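Local structure of purine nucleoside phosphorylase (Schistosoma mansoni, 6BI1) at residues L114-A119 and M275-I280; G68-G73 and V81-R86. The protein catalyses the reversible phosphorolysis of purine nucleosides such as inosine and guanosine, releasing the free base and ribose 1-phosphate. All coordinates share one frame; numbering follows the deposited sequence.

Interaction 1 of 2, residues L114-A119 and M275-I280; sequences LITNLA and MWFKEI. With SEM (O-benzyl-L-serine), chain I.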
ATOM      1  N   LEU A 114       0.559   0.771  27.232  1.00 17.05           N
ATOM      2  CA  LEU A 114       1.198   2.087  27.128  1.00 17.15           C
ATOM      3  C   LEU A 114       2.348   2.013  26.121  1.00 17.10           C
ATOM      4  O   LEU A 114       3.204   1.123  26.214  1.00 18.07           O
ATOM      5  CB  LEU A 114       1.738   2.549  28.495  1.00 17.92           C
ATOM      6  CG  LEU A 114       0.757   2.460  29.681  1.00 19.48           C
ATOM      7  CD1 LEU A 114       1.431   2.919  30.964  1.00 21.50           C
ATOM      8  CD2 LEU A 114      -0.493   3.313  29.430  1.00 20.85           C
ATOM      9  N   ILE A 115       2.358   2.933  25.139  1.00 16.86           N
ATOM     10  CA  ILE A 115       3.299   2.891  24.013  1.00 17.20           C
ATOM     11  C   ILE A 115       3.975   4.251  23.830  1.00 17.92           C
ATOM     12  O   ILE A 115       3.302   5.288  23.854  1.00 19.70           O
ATOM     13  CB  ILE A 115       2.575   2.504  22.708  1.00 18.26           C
ATOM     14  CG1 ILE A 115       1.786   1.203  22.863  1.00 19.61           C
ATOM     15  CG2 ILE A 115       3.595   2.392  21.572  1.00 18.93           C
ATOM     16  CD1 ILE A 115       0.891   0.895  21.627  1.00 20.47           C
ATOM     17  N   THR A 116       5.300   4.246  23.599  1.00 18.38           N
ATOM     18  CA  THR A 116       6.014   5.441  23.137  1.00 18.83           C
ATOM     19  C   THR A 116       6.728   5.171  21.807  1.00 19.11           C
ATOM     20  O   THR A 116       7.063   4.023  21.462  1.00 20.55           O
ATOM     21  CB  THR A 116       7.023   5.980  24.166  1.00 20.15           C
ATOM     22  OG1 THR A 116       8.042   5.008  24.405  1.00 20.70           O
ATOM     23  CG2 THR A 116       6.344   6.344  25.491  1.00 21.94           C
ATOM     24  N   ASN A 117       6.960   6.246  21.044  1.00 17.62           N
ATOM     25  CA  ASN A 117       7.705   6.167  19.796  1.00 17.39           C
ATOM     26  C   ASN A 117       8.399   7.502  19.521  1.00 17.26           C
ATOM     27  O   ASN A 117       8.116   8.514  20.172  1.00 18.01           O
ATOM     28  CB  ASN A 117       6.758   5.760  18.622  1.00 17.97           C
ATOM     29  CG  ASN A 117       5.677   6.804  18.331  1.00 20.21           C
ATOM     30  OD1 ASN A 117       5.966   7.960  18.039  1.00 20.62           O
ATOM     31  ND2 ASN A 117       4.409   6.383  18.383  1.00 22.59           N
ATOM     32  N   LEU A 118       9.332   7.474  18.563  1.00 18.15           N
ATOM     33  CA  LEU A 118       9.942   8.677  17.988  1.00 19.44           C
ATOM     34  C   LEU A 118       9.288   8.987  16.636  1.00 18.54           C
ATOM     35  O   LEU A 118       9.041   8.077  15.831  1.00 19.55           O
ATOM     36  CB  LEU A 118      11.454   8.522  17.826  1.00 23.71           C
ATOM     37  CG  LEU A 118      12.223   8.662  19.160  1.00 33.58           C
ATOM     38  CD1 LEU A 118      13.412   7.735  19.192  1.00 45.25           C
ATOM     39  CD2 LEU A 118      12.635  10.118  19.358  1.00 33.65           C
ATOM     40  N   ALA A 119       9.004  10.271  16.381  1.00 19.04           N
ATOM     41  CA  ALA A 119       8.252  10.667  15.191  1.00 18.08           C
ATOM     42  C   ALA A 119       8.735  12.008  14.660  1.00 18.01           C
ATOM     43  O   ALA A 119       9.377  12.793  15.372  1.00 19.16           O
ATOM     44  CB  ALA A 119       6.742  10.762  15.467  1.00 18.11           C
ATOM     45  N   MET A 275      10.014   9.247  34.137  1.00 23.96           N
ATOM     46  CA  MET A 275       9.269   9.685  35.320  1.00 25.26           C
ATOM     47  C   MET A 275       7.780   9.849  35.022  1.00 24.82           C
ATOM     48  O   MET A 275       6.933   9.511  35.861  1.00 26.62           O
ATOM     49  CB  MET A 275       9.859  10.998  35.833  1.00 26.82           C
ATOM     50  CG  MET A 275      11.222  10.831  36.453  1.00 29.97           C
ATOM     51  SD  MET A 275      11.830  12.316  37.259  1.00 36.53           S
ATOM     52  CE  MET A 275      12.389  13.313  35.885  1.00 40.57           C
ATOM     53  N   TRP A 276       7.445  10.401  33.853  1.00 23.88           N
ATOM     54  CA  TRP A 276       6.045  10.574  33.460  1.00 23.53           C
ATOM     55  C   TRP A 276       5.318   9.230  33.388  1.00 22.76           C
ATOM     56  O   TRP A 276       4.228   9.067  33.958  1.00 23.56           O
ATOM     57  CB  TRP A 276       6.010  11.268  32.100  1.00 22.72           C
ATOM     58  CG  TRP A 276       4.677  11.850  31.619  1.00 21.22           C
ATOM     59  CD1 TRP A 276       3.531  12.059  32.347  1.00 22.38           C
ATOM     60  CD2 TRP A 276       4.405  12.344  30.300  1.00 21.33           C
ATOM     61  NE1 TRP A 276       2.563  12.637  31.548  1.00 23.15           N
ATOM     62  CE2 TRP A 276       3.079  12.828  30.293  1.00 22.71           C
ATOM     63  CE3 TRP A 276       5.159  12.431  29.122  1.00 20.80           C
ATOM     64  CZ2 TRP A 276       2.494  13.383  29.159  1.00 23.87           C
ATOM     65  CZ3 TRP A 276       4.575  12.974  27.995  1.00 22.08           C
ATOM     66  CH2 TRP A 276       3.260  13.444  28.018  1.00 23.32           C
ATOM     67  N   PHE A 277       5.905   8.251  32.692  1.00 21.13           N
ATOM     68  CA  PHE A 277       5.262   6.938  32.548  1.00 21.55           C
ATOM     69  C   PHE A 277       5.204   6.173  33.876  1.00 22.72           C
ATOM     70  O   PHE A 277       4.226   5.455  34.128  1.00 23.12           O
ATOM     71  CB  PHE A 277       5.878   6.137  31.385  1.00 22.63           C
ATOM     72  CG  PHE A 277       5.192   6.402  30.060  1.00 26.17           C
ATOM     73  CD1 PHE A 277       5.078   7.693  29.585  1.00 26.30           C
ATOM     74  CD2 PHE A 277       4.611   5.382  29.344  1.00 30.89           C
ATOM     75  CE1 PHE A 277       4.422   7.960  28.401  1.00 27.74           C
ATOM     76  CE2 PHE A 277       3.961   5.646  28.139  1.00 33.21           C
ATOM     77  CZ  PHE A 277       3.861   6.947  27.697  1.00 30.31           C
ATOM     78  N   LYS A 278       6.204   6.333  34.759  1.00 23.61           N
ATOM     79  CA  LYS A 278       6.094   5.721  36.079  1.00 24.51           C
ATOM     80  C   LYS A 278       4.889   6.272  36.837  1.00 25.30           C
ATOM     81  O   LYS A 278       4.147   5.509  37.475  1.00 24.76           O
ATOM     82  CB  LYS A 278       7.383   5.913  36.887  1.00 25.54           C
ATOM     83  CG  LYS A 278       7.336   5.270  38.275  1.00 29.09           C
ATOM     84  CD  LYS A 278       8.719   5.056  38.894  1.00 35.72           C
ATOM     85  CE  LYS A 278       9.328   6.348  39.367  1.00 42.93           C
ATOM     86  NZ  LYS A 278      10.483   6.095  40.295  1.00 51.21           N
ATOM     87  N   GLU A 279       4.674   7.591  36.780  1.00 25.59           N
ATOM     88  CA  GLU A 279       3.535   8.189  37.479  1.00 25.11           C
ATOM     89  C   GLU A 279       2.202   7.802  36.825  1.00 23.74           C
ATOM     90  O   GLU A 279       1.214   7.580  37.536  1.00 25.70           O
ATOM     91  CB  GLU A 279       3.705   9.712  37.578  1.00 25.25           C
ATOM     92  CG  GLU A 279       2.595  10.465  38.329  1.00 28.18           C
ATOM     93  CD  GLU A 279       2.626  10.279  39.846  1.00 34.61           C
ATOM     94  OE1 GLU A 279       3.524   9.590  40.366  1.00 34.80           O
ATOM     95  OE2 GLU A 279       1.736  10.837  40.524  1.00 40.98           O
ATOM     96  N   ILE A 280       2.143   7.723  35.486  1.00 22.10           N
ATOM     97  CA  ILE A 280       0.922   7.251  34.815  1.00 23.08           C
ATOM     98  C   ILE A 280       0.564   5.843  35.290  1.00 23.74           C
ATOM     99  O   ILE A 280      -0.590   5.565  35.641  1.00 25.24           O
ATOM    100  CB  ILE A 280       1.072   7.305  33.277  1.00 21.98           C
ATOM    101  CG1 ILE A 280       1.112   8.748  32.769  1.00 23.21           C
ATOM    102  CG2 ILE A 280      -0.075   6.521  32.590  1.00 22.92           C
ATOM    103  CD1 ILE A 280       1.645   8.907  31.361  1.00 23.58           C
TER
HETATM  104  C   SEM I 308       5.289  14.533  43.394  1.00 45.30           C
HETATM  105  O   SEM I 308       6.597  14.361  43.878  1.00 44.02           O
HETATM  106  CA  SEM I 308       5.305  14.678  41.870  1.00 43.53           C
HETATM  107  N   SEM I 308       6.279  15.684  41.453  1.00 41.78           N
HETATM  108  CB  SEM I 308       5.656  13.329  41.241  1.00 41.95           C
HETATM  109  OG  SEM I 308       5.833  13.549  39.876  1.00 39.23           O
HETATM  110  C'  SEM I 308       6.473  12.522  39.176  1.00 37.70           C
HETATM  111  C1' SEM I 308       6.863  13.112  37.833  1.00 36.31           C
HETATM  112  C2' SEM I 308       8.176  13.866  37.676  1.00 38.19           C
HETATM  113  C3' SEM I 308       8.504  14.384  36.508  1.00 36.92           C
HETATM  114  C4' SEM I 308       7.561  14.219  35.328  1.00 34.13           C
HETATM  115  C5' SEM I 308       6.419  13.579  35.476  1.00 31.90           C
HETATM  116  C6' SEM I 308       6.048  12.974  36.810  1.00 33.50           C
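L114 reaches F277 with its CB, which lies 3.8 Å from CE2 of the ring and approaches it obliquely. With CG beside the backbone N (chi1 -50°), the branched end of L114 runs on toward the helix, and its CD1 comes within 4.2 Å of I280 CG2. I115 turns its side chain the other way and offers F277 little but its carbonyl oxygen. At T116 the methyl does the touching: CG2 sits over one face of the F277 ring, 3.4 Å from CZ. Threonine suits this place because its two branches divide the work, the methyl meeting the ring while OG1 is hydrogen-bonded to the backbone N of G34. The strand and the helix run almost antiparallel, their axes 11.0 Å apart, a gap filled by F277 from the helix and by L114 and T116 from the strand. This is a sheet-against-helix layer of the alpha/beta fold. On a side of the helix turned away from the strand the benzyl ring of O-benzyl-L-serine lies against the backbone, its C5' 3.6 Å from W276 CA, while M275 CB and SD border the same ring. No hydrogen bond crosses between strand and helix, which implies that shape and the burial of apolar surface hold them together.

Interaction 2 of 2, residues G68-G73 and V81-R86; sequences GNLVLG and VAMQGR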
ATOM      1  N   GLY A  68      16.101  -8.780  22.728  1.00 30.79           N
ATOM      2  CA  GLY A  68      14.725  -9.237  22.597  1.00 28.02           C
ATOM      3  C   GLY A  68      14.266 -10.046  23.805  1.00 27.87           C
ATOM      4  O   GLY A  68      14.463 -11.270  23.853  1.00 28.37           O
ATOM      5  N   ASN A  69      13.667  -9.365  24.794  1.00 27.60           N
ATOM      6  CA  ASN A  69      13.267  -9.959  26.068  1.00 25.69           C
ATOM      7  C   ASN A  69      11.880  -9.465  26.465  1.00 24.37           C
ATOM      8  O   ASN A  69      11.507  -8.326  26.168  1.00 24.61           O
ATOM      9  CB  ASN A  69      14.179  -9.499  27.220  1.00 25.59           C
ATOM     10  CG  ASN A  69      15.645  -9.863  27.017  1.00 32.82           C
ATOM     11  OD1 ASN A  69      15.978 -11.003  26.674  1.00 32.78           O
ATOM     12  ND2 ASN A  69      16.536  -8.895  27.270  1.00 40.23           N
ATOM     13  N   LEU A  70      11.113 -10.330  27.136  1.00 23.86           N
ATOM     14  CA  LEU A  70       9.961  -9.900  27.938  1.00 24.70           C
ATOM     15  C   LEU A  70      10.437  -9.701  29.367  1.00 26.09           C
ATOM     16  O   LEU A  70      11.178 -10.532  29.901  1.00 30.86           O
ATOM     17  CB  LEU A  70       8.859 -10.962  27.985  1.00 28.17           C
ATOM     18  CG  LEU A  70       7.806 -11.167  26.907  1.00 32.25           C
ATOM     19  CD1 LEU A  70       6.698 -12.056  27.505  1.00 30.62           C
ATOM     20  CD2 LEU A  70       7.238  -9.851  26.365  1.00 25.75           C
ATOM     21  N   VAL A  71       9.995  -8.616  30.004  1.00 23.98           N
ATOM     22  CA  VAL A  71      10.400  -8.319  31.379  1.00 24.83           C
ATOM     23  C   VAL A  71       9.150  -8.109  32.226  1.00 24.57           C
ATOM     24  O   VAL A  71       8.351  -7.213  31.942  1.00 25.23           O
ATOM     25  CB  VAL A  71      11.323  -7.090  31.470  1.00 24.91           C
ATOM     26  CG1 VAL A  71      11.795  -6.882  32.920  1.00 25.42           C
ATOM     27  CG2 VAL A  71      12.519  -7.244  30.564  1.00 27.06           C
ATOM     28  N   LEU A  72       8.984  -8.917  33.274  1.00 24.84           N
ATOM     29  CA  LEU A  72       7.828  -8.810  34.151  1.00 24.04           C
ATOM     30  C   LEU A  72       8.266  -8.385  35.551  1.00 25.39           C
ATOM     31  O   LEU A  72       9.342  -8.771  36.029  1.00 27.68           O
ATOM     32  CB  LEU A  72       7.068 -10.139  34.241  1.00 25.54           C
ATOM     33  CG  LEU A  72       6.357 -10.544  32.944  1.00 30.08           C
ATOM     34  CD1 LEU A  72       7.258 -11.447  32.103  1.00 33.64           C
ATOM     35  CD2 LEU A  72       5.021 -11.204  33.240  1.00 31.46           C
ATOM     36  N   GLY A  73       7.418  -7.613  36.227  1.00 25.18           N
ATOM     37  CA  GLY A  73       7.718  -7.190  37.592  1.00 27.54           C
ATOM     38  C   GLY A  73       6.769  -6.091  38.036  1.00 28.36           C
ATOM     39  O   GLY A  73       5.664  -5.974  37.515  1.00 27.03           O
ATOM     40  N   VAL A  81       4.101  -6.058  32.367  1.00 20.49           N
ATOM     41  CA  VAL A  81       4.943  -6.798  31.418  1.00 20.08           C
ATOM     42  C   VAL A  81       5.388  -5.847  30.314  1.00 20.00           C
ATOM     43  O   VAL A  81       4.559  -5.151  29.716  1.00 20.25           O
ATOM     44  CB  VAL A  81       4.220  -8.021  30.823  1.00 21.88           C
ATOM     45  CG1 VAL A  81       2.892  -7.635  30.158  1.00 21.56           C
ATOM     46  CG2 VAL A  81       5.136  -8.743  29.828  1.00 23.08           C
ATOM     47  N   ALA A  82       6.688  -5.858  30.010  1.00 20.11           N
ATOM     48  CA  ALA A  82       7.286  -4.996  28.999  1.00 19.93           C
ATOM     49  C   ALA A  82       7.906  -5.817  27.871  1.00 19.96           C
ATOM     50  O   ALA A  82       8.526  -6.867  28.113  1.00 20.67           O
ATOM     51  CB  ALA A  82       8.387  -4.111  29.607  1.00 21.95           C
ATOM     52  N   MET A  83       7.794  -5.295  26.648  1.00 19.59           N
ATOM     53  CA  MET A  83       8.598  -5.765  25.518  1.00 21.87           C
ATOM     54  C   MET A  83       9.882  -4.944  25.453  1.00 24.94           C
ATOM     55  O   MET A  83       9.833  -3.714  25.318  1.00 28.16           O
ATOM     56  CB  MET A  83       7.831  -5.618  24.204  1.00 21.79           C
ATOM     57  CG  MET A  83       6.665  -6.546  24.098  1.00 22.34           C
ATOM     58  SD  MET A  83       5.835  -6.584  22.485  1.00 25.28           S
ATOM     59  CE  MET A  83       6.937  -7.562  21.459  1.00 28.75           C
ATOM     60  N   GLN A  84      11.031  -5.618  25.533  1.00 25.79           N
ATOM     61  CA  GLN A  84      12.345  -4.979  25.475  1.00 26.62           C
ATOM     62  C   GLN A  84      12.994  -5.431  24.168  1.00 26.01           C
ATOM     63  O   GLN A  84      13.539  -6.538  24.088  1.00 26.81           O
ATOM     64  CB  GLN A  84      13.189  -5.389  26.675  1.00 27.92           C
ATOM     65  CG  GLN A  84      14.509  -4.655  26.755  1.00 30.00           C
ATOM     66  CD  GLN A  84      15.312  -5.021  27.990  1.00 35.19           C
ATOM     67  OE1 GLN A  84      15.521  -6.197  28.284  1.00 34.49           O
ATOM     68  NE2 GLN A  84      15.769  -4.008  28.721  1.00 41.11           N
ATOM     69  N   GLY A  85      12.957  -4.559  23.160  1.00 37.24           N
ATOM     70  CA  GLY A  85      13.249  -4.943  21.790  1.00 35.24           C
ATOM     71  C   GLY A  85      11.967  -5.047  20.988  1.00 38.62           C
ATOM     72  O   GLY A  85      11.237  -6.044  21.055  1.00 40.04           O
ATOM     73  N   ARG A  86      11.680  -4.015  20.214  1.00 42.90           N
ATOM     74  CA  ARG A  86      10.402  -3.929  19.525  1.00 42.84           C
ATOM     75  C   ARG A  86      10.501  -4.548  18.131  1.00 34.17           C
ATOM     76  O   ARG A  86      11.553  -4.519  17.486  1.00 31.81           O
ATOM     77  CB  ARG A  86       9.992  -2.460  19.428  1.00 51.89           C
ATOM     78  CG  ARG A  86       8.599  -2.191  18.935  1.00 52.84           C
ATOM     79  CD  ARG A  86       8.404  -0.680  18.873  1.00 53.23           C
ATOM     80  NE  ARG A  86       7.011  -0.278  18.766  1.00 48.90           N
ATOM     81  CZ  ARG A  86       6.548   0.932  19.071  1.00 49.22           C
ATOM     82  NH1 ARG A  86       7.365   1.892  19.525  1.00 49.15           N
ATOM     83  NH2 ARG A  86       5.251   1.173  18.928  1.00 50.86           N
TER
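Q84 and N69 are paired across two antiparallel strands, their side chains side by side and pointing the same way. Followed outward, Q84 begins with CB 3.4 Å from the carbonyl oxygen of N69. CG then leaves anti to the backbone N (chi1 -174°) and the chain stays extended, which carries the amide alongside that of N69. At the tip OE1 accepts a hydrogen bond from N69 ND2, 3.1 Å long and almost straight at the hydrogen (174°). The oxygen lies in the amide plane of N69, yet the donor is tilted from the carbonyl plane of Q84, in keeping with amides turned 61° apart. OE1 also passes 3.9 Å from V71 CG2, while NE2 is hydrogen-bonded to E42 OE2, so both ends of the amide are engaged and its rotation is probably fixed. Glutamine suits the place by offering an acceptor and a donor at once.

The strands form a beta hairpin, 69-75 with 78-84, in the mixed sheet of the phosphorylase fold. N69 with Q84 and V71 with A82 are its hydrogen-bonded pairs; Q84 N to N69 O measures 2.8 Å. L70 with M83 and L72 with V81 are non-hydrogen-bonded pairs and present an apolar face, where L72 CG packs 3.8 Å from V81 CG2 and L70 CD2 lies 4.0 Å from M83 CG. Small A82, on the face of N69 and Q84, packs against I41 of helix 39-42. Beyond the last pair, G85 suits its place because a CB there would be pressed against the carbonyl oxygen of Q84 and close to G68 CA, and G68 CA makes a 3.3 Å CA-H...O contact with Q84 O.

How the interactions relate
Interaction 2 lies wholly earlier in the chain than interaction 1, and their centres are about 15 Å apart, yet both reach the same mixed sheet, where strand 29-31 lies between strands 78-84 and 112-121. R86, just past the hairpin, joins them directly: its NH1 is 2.9 Å from T116 O, a probable hydrogen bond, and its NH2 packs 3.3 Å from I115 CG2. The same guanidinium group also bonds T223 and forms a salt bridge with E226. T116 thus meets helix 259-283 through its methyl and R86 through its carbonyl oxygen. O-benzyl-L-serine packs against helix residues W276 and M275 and is hydrogen-bonded to N183; it lies at interaction 1, not at the hairpin.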